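Local coordinates for protein poly-beta-1,6-N-acetyl-D-glucosamine N-deacetylase (Aggregatibacter actinomycetemcomitans, PDB 4U10) that probably removes acetyl groups from the amino sugars of poly-beta-1,6-N-acetyl-D-glucosamine by hydrolysis, as a zinc-binding polysaccharide deacetylase, at residues Ile141-Arg153 with Arg183-Ile195. Residues are numbered along the deposited sequence; the frame is centred on the assembly and turned at random.
Sequences IASHTDNLHHGVR and RLVQDFSRSSKSI. With ZN (zinc ion), chain C.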
loop_
_atom_site.group_PDB
_atom_site.type_symbol
_atom_site.label_atom_id
_atom_site.label_comp_id
_atom_site.label_asym_id
_atom_site.label_seq_id
_atom_site.Cartn_x
_atom_site.Cartn_y
_atom_site.Cartn_z
ATOM N N ILE A 141 6.456 4.508 6.094
ATOM C CA ILE A 141 5.567 5.224 5.145
ATOM C C ILE A 141 5.978 5.102 3.667
ATOM O O ILE A 141 7.003 5.559 3.262
ATOM C CB ILE A 141 5.380 6.691 5.524
ATOM C CG1 ILE A 141 5.137 6.814 7.007
ATOM C CG2 ILE A 141 4.160 7.254 4.792
ATOM C CD1 ILE A 141 3.991 5.932 7.545
ATOM N N ALA A 142 5.150 4.431 2.881
ATOM C CA ALA A 142 5.337 4.331 1.449
ATOM C C ALA A 142 4.352 5.199 0.718
ATOM O O ALA A 142 3.309 5.576 1.249
ATOM C CB ALA A 142 5.152 2.918 1.025
ATOM N N SER A 143 4.643 5.462 -0.541
ATOM C CA SER A 143 3.684 6.143 -1.398
ATOM C C SER A 143 2.681 5.179 -1.966
ATOM O O SER A 143 2.996 3.972 -2.214
ATOM C CB SER A 143 4.430 6.799 -2.553
ATOM O OG SER A 143 3.577 7.470 -3.426
ATOM N N HIS A 144 1.493 5.741 -2.284
ATOM C CA HIS A 144 0.417 5.055 -2.995
ATOM C C HIS A 144 -0.181 6.071 -3.976
ATOM O O HIS A 144 -1.382 6.029 -4.284
ATOM C CB HIS A 144 -0.638 4.630 -1.989
ATOM C CG HIS A 144 -1.542 3.503 -2.409
ATOM N ND1 HIS A 144 -1.128 2.396 -3.124
ATOM C CD2 HIS A 144 -2.807 3.234 -2.016
ATOM C CE1 HIS A 144 -2.120 1.542 -3.220
ATOM N NE2 HIS A 144 -3.144 2.020 -2.535
ATOM N N THR A 145 0.712 6.871 -4.564
ATOM C CA THR A 145 0.476 7.992 -5.493
ATOM C C THR A 145 -0.055 9.167 -4.711
ATOM O O THR A 145 -0.367 9.011 -3.561
ATOM C CB THR A 145 -0.454 7.670 -6.713
ATOM O OG1 THR A 145 -1.797 7.613 -6.251
ATOM C CG2 THR A 145 -0.084 6.300 -7.303
ATOM N N ASP A 146 0.032 10.366 -5.314
ATOM C CA ASP A 146 -0.562 11.530 -4.757
ATOM C C ASP A 146 -2.087 11.535 -5.006
ATOM O O ASP A 146 -2.901 11.533 -4.089
ATOM C CB ASP A 146 0.106 12.833 -5.279
ATOM C CG ASP A 146 -0.131 14.006 -4.314
ATOM O OD1 ASP A 146 -0.061 13.789 -3.064
ATOM O OD2 ASP A 146 -0.315 15.129 -4.809
ATOM N N ASN A 147 -2.449 11.568 -6.252
ATOM C CA ASN A 147 -3.845 11.582 -6.668
ATOM C C ASN A 147 -4.099 10.719 -7.928
ATOM O O ASN A 147 -4.784 11.125 -8.852
ATOM C CB ASN A 147 -4.290 13.016 -6.883
ATOM C CG ASN A 147 -5.764 13.122 -7.171
ATOM O OD1 ASN A 147 -6.504 12.299 -6.757
ATOM N ND2 ASN A 147 -6.155 14.081 -7.932
ATOM N N LEU A 148 -3.531 9.507 -7.956
ATOM C CA LEU A 148 -3.769 8.540 -9.041
ATOM C C LEU A 148 -4.375 7.201 -8.557
ATOM O O LEU A 148 -4.204 6.127 -9.191
ATOM C CB LEU A 148 -2.475 8.360 -9.857
ATOM C CG LEU A 148 -1.932 9.568 -10.634
ATOM C CD1 LEU A 148 -0.539 9.288 -11.165
ATOM C CD2 LEU A 148 -2.865 10.080 -11.744
ATOM N N HIS A 149 -5.151 7.282 -7.471
ATOM C CA HIS A 149 -5.846 6.139 -6.935
ATOM C C HIS A 149 -7.281 6.270 -7.377
ATOM O O HIS A 149 -8.194 6.344 -6.546
ATOM C CB HIS A 149 -5.799 6.171 -5.442
ATOM C CG HIS A 149 -6.035 4.850 -4.805
ATOM N ND1 HIS A 149 -7.249 4.215 -4.804
ATOM C CD2 HIS A 149 -5.183 4.019 -4.163
ATOM C CE1 HIS A 149 -7.143 3.052 -4.207
ATOM N NE2 HIS A 149 -5.909 2.934 -3.756
ATOM N N HIS A 150 -7.458 6.451 -8.682
ATOM C CA HIS A 150 -8.806 6.628 -9.308
ATOM C C HIS A 150 -8.692 6.152 -10.744
ATOM O O HIS A 150 -7.576 5.848 -11.209
ATOM C CB HIS A 150 -9.303 8.076 -9.251
ATOM C CG HIS A 150 -8.416 9.061 -9.977
ATOM N ND1 HIS A 150 -8.475 9.270 -11.335
ATOM C CD2 HIS A 150 -7.409 9.845 -9.532
ATOM C CE1 HIS A 150 -7.588 10.180 -11.685
ATOM N NE2 HIS A 150 -6.943 10.560 -10.605
ATOM N N GLY A 151 -9.823 6.043 -11.436
ATOM C CA GLY A 151 -9.840 5.830 -12.866
ATOM C C GLY A 151 -9.724 7.067 -13.736
ATOM O O GLY A 151 -9.979 8.197 -13.305
ATOM N N VAL A 152 -9.308 6.832 -14.972
ATOM C CA VAL A 152 -9.456 7.800 -16.064
ATOM C C VAL A 152 -10.239 7.154 -17.204
ATOM O O VAL A 152 -10.183 5.918 -17.434
ATOM C CB VAL A 152 -8.109 8.222 -16.619
ATOM C CG1 VAL A 152 -7.293 8.937 -15.556
ATOM C CG2 VAL A 152 -7.371 7.009 -17.170
ATOM N N ARG A 153 -10.956 7.976 -17.958
ATOM C CA ARG A 153 -11.583 7.460 -19.182
ATOM C C ARG A 153 -10.466 7.029 -20.109
ATOM O O ARG A 153 -9.524 7.774 -20.376
ATOM C CB ARG A 153 -12.451 8.542 -19.777
ATOM C CG ARG A 153 -13.360 8.040 -20.883
ATOM C CD ARG A 153 -14.261 9.161 -21.366
ATOM N NE ARG A 153 -14.725 8.952 -22.739
ATOM C CZ ARG A 153 -15.167 9.938 -23.529
ATOM N NH1 ARG A 153 -15.213 11.200 -23.105
ATOM N NH2 ARG A 153 -15.566 9.670 -24.768
ATOM N N ARG A 183 2.346 13.045 -16.523
ATOM C CA ARG A 183 1.278 12.927 -15.537
ATOM C C ARG A 183 1.734 12.010 -14.389
ATOM O O ARG A 183 1.580 12.384 -13.258
ATOM C CB ARG A 183 -0.048 12.411 -16.151
ATOM C CG ARG A 183 -1.168 12.214 -15.133
ATOM C CD ARG A 183 -2.570 12.234 -15.755
ATOM N NE ARG A 183 -2.712 11.200 -16.790
ATOM C CZ ARG A 183 -2.972 9.900 -16.573
ATOM N NH1 ARG A 183 -3.196 9.417 -15.339
ATOM N NH2 ARG A 183 -3.006 9.068 -17.596
ATOM N N LEU A 184 2.358 10.866 -14.694
ATOM C CA LEU A 184 2.902 10.005 -13.648
ATOM C C LEU A 184 4.120 10.575 -12.907
ATOM O O LEU A 184 4.205 10.553 -11.649
ATOM C CB LEU A 184 3.278 8.655 -14.233
ATOM C CG LEU A 184 2.315 7.938 -15.141
ATOM C CD1 LEU A 184 2.845 6.533 -15.393
ATOM C CD2 LEU A 184 0.902 7.892 -14.640
ATOM N N VAL A 185 5.097 11.106 -13.650
ATOM C CA VAL A 185 6.262 11.664 -13.026
ATOM C C VAL A 185 5.865 12.763 -12.036
ATOM O O VAL A 185 6.345 12.791 -10.926
ATOM C CB VAL A 185 7.239 12.248 -14.055
ATOM C CG1 VAL A 185 8.394 12.943 -13.331
ATOM C CG2 VAL A 185 7.774 11.119 -14.951
ATOM N N GLN A 186 4.993 13.676 -12.411
ATOM C CA GLN A 186 4.715 14.807 -11.495
ATOM C C GLN A 186 3.878 14.383 -10.308
ATOM O O GLN A 186 4.092 14.897 -9.212
ATOM C CB GLN A 186 4.083 15.996 -12.220
ATOM C CG GLN A 186 4.920 16.475 -13.436
ATOM C CD GLN A 186 6.427 16.634 -13.131
ATOM O OE1 GLN A 186 7.278 16.551 -14.025
ATOM N NE2 GLN A 186 6.750 16.787 -11.896
ATOM N N ASP A 187 2.910 13.475 -10.543
ATOM C CA ASP A 187 2.087 12.991 -9.427
ATOM C C ASP A 187 2.970 12.277 -8.399
ATOM O O ASP A 187 2.869 12.564 -7.228
ATOM C CB ASP A 187 0.995 12.042 -9.897
ATOM C CG ASP A 187 0.102 11.596 -8.758
ATOM O OD1 ASP A 187 0.501 10.591 -8.143
ATOM O OD2 ASP A 187 -0.907 12.290 -8.472
ATOM N N PHE A 188 3.813 11.348 -8.851
ATOM C CA PHE A 188 4.729 10.654 -7.962
ATOM C C PHE A 188 5.686 11.550 -7.237
ATOM O O PHE A 188 5.975 11.345 -6.067
ATOM C CB PHE A 188 5.501 9.532 -8.675
ATOM C CG PHE A 188 4.626 8.510 -9.344
ATOM C CD1 PHE A 188 3.280 8.401 -9.024
ATOM C CD2 PHE A 188 5.174 7.579 -10.232
ATOM C CE1 PHE A 188 2.483 7.500 -9.606
ATOM C CE2 PHE A 188 4.379 6.641 -10.835
ATOM C CZ PHE A 188 3.009 6.571 -10.504
ATOM N N SER A 189 6.246 12.514 -7.937
ATOM C CA SER A 189 7.116 13.480 -7.338
ATOM C C SER A 189 6.395 14.376 -6.288
ATOM O O SER A 189 6.935 14.612 -5.220
ATOM C CB SER A 189 7.749 14.325 -8.429
ATOM O OG SER A 189 8.157 15.539 -7.882
ATOM N N ARG A 190 5.163 14.812 -6.539
ATOM C CA ARG A 190 4.401 15.499 -5.479
ATOM C C ARG A 190 4.108 14.621 -4.254
ATOM O O ARG A 190 4.069 15.100 -3.137
ATOM C CB ARG A 190 3.046 16.005 -5.989
ATOM C CG ARG A 190 3.101 17.076 -7.070
ATOM C CD ARG A 190 1.678 17.258 -7.639
ATOM N NE ARG A 190 1.778 17.796 -8.964
ATOM C CZ ARG A 190 1.042 17.490 -10.026
ATOM N NH1 ARG A 190 0.040 16.617 -9.957
ATOM N NH2 ARG A 190 1.321 18.118 -11.204
ATOM N N SER A 191 3.811 13.349 -4.468
ATOM C CA SER A 191 3.610 12.416 -3.390
ATOM C C SER A 191 4.853 12.280 -2.488
ATOM O O SER A 191 4.743 12.322 -1.243
ATOM C CB SER A 191 3.124 11.071 -3.920
ATOM O OG SER A 191 2.984 10.083 -2.922
ATOM N N SER A 192 5.999 12.058 -3.103
ATOM C CA SER A 192 7.287 12.013 -2.375
ATOM C C SER A 192 7.471 13.276 -1.519
ATOM O O SER A 192 7.815 13.194 -0.371
ATOM C CB SER A 192 8.427 11.971 -3.381
ATOM O OG SER A 192 9.667 11.834 -2.713
ATOM N N LYS A 193 7.293 14.454 -2.112
ATOM C CA LYS A 193 7.444 15.710 -1.355
ATOM C C LYS A 193 6.383 15.869 -0.292
ATOM O O LYS A 193 6.703 16.274 0.800
ATOM C CB LYS A 193 7.405 16.942 -2.243
ATOM C CG LYS A 193 8.488 17.013 -3.322
ATOM C CD LYS A 193 7.983 17.880 -4.501
ATOM C CE LYS A 193 8.983 18.143 -5.619
ATOM N NZ LYS A 193 10.398 18.062 -5.181
ATOM N N SER A 194 5.118 15.588 -0.619
ATOM C CA SER A 194 4.029 15.600 0.412
ATOM C C SER A 194 4.304 14.736 1.647
ATOM O O SER A 194 4.096 15.170 2.768
ATOM C CB SER A 194 2.721 15.154 -0.235
ATOM O OG SER A 194 1.668 14.931 0.658
ATOM N N ILE A 195 4.733 13.501 1.440
ATOM C CA ILE A 195 5.123 12.651 2.540
ATOM C C ILE A 195 6.395 13.162 3.253
ATOM O O ILE A 195 6.453 13.184 4.499
ATOM C CB ILE A 195 5.340 11.182 2.046
ATOM C CG1 ILE A 195 3.988 10.539 1.659
ATOM C CG2 ILE A 195 6.060 10.332 3.090
ATOM C CD1 ILE A 195 4.184 9.302 0.730
HETATM ZN ZN ZN C . -5.137 1.377 -2.651
HETATM O O HOH W 1 1.127 8.522 -1.334
HETATM O O HOH W 2 -1.194 15.176 -7.634
HETATM O O HOH W 3 -2.753 13.640 -10.114
HETATM O O HOH W 4 -4.861 -0.334 -3.373
#
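Asp187 on helix 177-199 grips two successive backbone amides of loop 142-150 with its carboxylate. Asp146 N meets OD1 of Asp187 at 2.9 Å, on the syn side but 26° out of the carboxylate plane, whereas Asn147 N uses the syn lone pair of Asp187 OD2 at 2.8 Å. With CG anti to the backbone N (chi1 -177°), the carboxylate projects from the helix toward these amides. One helical turn on, Ser143 OG donates to Ser191 OG (2.7 Å) and accepts from Thr145 N in an ST turn; a water joins Ser191 OG to His144 N and Thr145 O. Thr145 OG1 donates to His144 O and accepts from Leu148 N, an ST motif. Loop 142-150 carries the two metal-binding histidines of the polysaccharide deacetylase (NodB-type) domain, separated here by four residues: His144 NE2 and His149 NE2 bind the same zinc ion, each at 2.1 Å, with Asp75 and a water as further ligands. Leu148 CD1 lies against the Asp187 side chain and reaches Phe188 CE1 at 3.8 Å, while its CD2 sits at the edge of the Arg183 guanidinium, which salt-bridges Glu175. Ile195 packs its CG2 on Ile141 CG2 at 4.0 Å and its CD1 against Ser143 CA.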